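Local coordinates for uncharacterized peroxidase-related protein (Silicibacter sp., PDB 2PFX), which is of unknown function but, as a peroxidase-related member of the AhpD-like clan, may act as an oxidoreductase, at residues 7-12 and 178-183. Sequence-based numbering, arbitrary orientation.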
# COMPACT_ATOMS: atom_id res chain seq x y z
N GLU A 7 21.03 -22.61 -11.01
CA GLU A 7 21.40 -22.83 -9.64
C GLU A 7 22.88 -22.55 -9.44
O GLU A 7 23.69 -22.68 -10.35
CB GLU A 7 21.06 -24.26 -9.21
CG GLU A 7 19.59 -24.59 -9.33
CD GLU A 7 19.19 -25.94 -8.79
OE1 GLU A 7 19.69 -26.38 -7.73
OE2 GLU A 7 18.34 -26.61 -9.45
N PRO A 8 23.25 -22.15 -8.23
CA PRO A 8 22.27 -21.87 -7.18
C PRO A 8 21.56 -20.52 -7.30
O PRO A 8 20.48 -20.41 -6.70
CB PRO A 8 23.14 -21.88 -5.92
CG PRO A 8 24.50 -21.52 -6.37
CD PRO A 8 24.65 -21.99 -7.80
N THR A 9 22.08 -19.55 -8.03
CA THR A 9 21.40 -18.29 -8.33
C THR A 9 21.46 -18.02 -9.83
O THR A 9 22.09 -18.79 -10.56
CB THR A 9 21.99 -17.08 -7.60
OG1 THR A 9 23.25 -16.73 -8.17
CG2 THR A 9 22.29 -17.41 -6.14
N ALA A 10 20.84 -16.93 -10.26
CA ALA A 10 20.96 -16.51 -11.65
C ALA A 10 22.22 -15.69 -11.90
O ALA A 10 22.46 -15.22 -13.03
CB ALA A 10 19.74 -15.69 -12.07
N LEU A 11 23.05 -15.47 -10.89
CA LEU A 11 24.29 -14.74 -11.05
C LEU A 11 25.45 -15.63 -11.48
O LEU A 11 25.60 -16.75 -11.01
CB LEU A 11 24.67 -14.03 -9.74
CG LEU A 11 23.68 -12.94 -9.30
CD1 LEU A 11 24.25 -12.20 -8.10
CD2 LEU A 11 23.34 -11.94 -10.40
N ASP A 12 26.31 -15.12 -12.35
CA ASP A 12 27.50 -15.90 -12.67
C ASP A 12 28.52 -15.60 -11.59
O ASP A 12 29.27 -14.62 -11.63
CB ASP A 12 27.96 -15.54 -14.08
CG ASP A 12 29.33 -16.08 -14.44
OD1 ASP A 12 29.66 -17.23 -14.08
OD2 ASP A 12 30.10 -15.34 -15.09
N THR A 178 18.49 -12.35 -6.29
CA THR A 178 19.46 -13.07 -7.12
C THR A 178 18.89 -14.29 -7.83
O THR A 178 19.61 -15.03 -8.50
CB THR A 178 20.67 -13.50 -6.27
OG1 THR A 178 20.29 -14.44 -5.26
CG2 THR A 178 21.28 -12.28 -5.59
N ALA A 179 17.58 -14.50 -7.68
CA ALA A 179 16.89 -15.65 -8.19
C ALA A 179 17.52 -16.93 -7.67
O ALA A 179 17.77 -17.89 -8.40
CB ALA A 179 16.85 -15.62 -9.71
N MSE A 180 17.75 -16.94 -6.36
CA MSE A 180 18.30 -18.11 -5.67
C MSE A 180 17.31 -19.25 -5.67
O MSE A 180 16.14 -19.10 -5.29
CB MSE A 180 18.70 -17.75 -4.24
CG MSE A 180 19.52 -18.82 -3.56
SE MSE A 180 19.89 -18.32 -1.76
CE MSE A 180 21.17 -16.96 -2.20
N MSE A 181 17.77 -20.43 -6.09
CA MSE A 181 16.82 -21.53 -6.23
C MSE A 181 16.94 -22.56 -5.13
O MSE A 181 18.04 -23.04 -4.81
CB MSE A 181 17.08 -22.18 -7.60
CG MSE A 181 16.49 -21.40 -8.75
SE MSE A 181 14.58 -21.17 -8.67
CE MSE A 181 14.26 -23.07 -8.94
N PRO A 182 15.83 -22.94 -4.51
CA PRO A 182 15.93 -24.01 -3.50
C PRO A 182 16.19 -25.40 -4.08
O PRO A 182 15.79 -25.78 -5.18
CB PRO A 182 14.57 -23.90 -2.82
CG PRO A 182 13.67 -23.45 -3.93
CD PRO A 182 14.46 -22.43 -4.69
N ASN A 183 16.93 -26.21 -3.31
CA ASN A 183 17.27 -27.56 -3.68
C ASN A 183 16.00 -28.34 -3.93
O ASN A 183 15.04 -28.33 -3.17
CB ASN A 183 18.07 -28.29 -2.59
CG ASN A 183 19.35 -27.58 -2.20
OD1 ASN A 183 19.26 -26.47 -1.68
ND2 ASN A 183 20.50 -28.21 -2.43
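Two backbone hydrogen bonds pin P8 and A10 to the chain leaving helix 155-178. M181 N donates to P8 O at 2.8 Å and A10 N to T178 O at 2.9 Å, both nearly straight at N-H and close to the line of the carbonyl. P8 O also takes a CA-H...O contact from M180 CA at 3.3 Å. The positive phi of A179 (56°) belongs to a Schellman motif that ends the helix.

T9 sits between the two bonds. With OG1 between its backbone N and carbonyl carbon (chi1 72°), it accepts from L11 N at 3.0 Å in an ST turn, while CG2 lies 3.7 Å from T178 OG1 and 4.0 Å from M180 CG. An alanine here would probably leave L11 N without its side-chain acceptor and open a gap beside M180.

Apolar contacts flank this centre: A10 CB meets A179 CB at 3.7 Å, L11 CD1 reaches T178 CG2 with the side chains crossing at about a right angle, and E7 CG rests on M181 CB. E7 OE1 is hydrogen-bonded to N39 ND2, T178 OG1 bonds back to V174 O, and R145 of a second subunit packs on A10, L11 and A179.

Both cross-segment hydrogen bonds use main-chain atoms, so the pairing would not in itself require particular side chains at these positions, while T9, A10 and L11 add van der Waals packing around it.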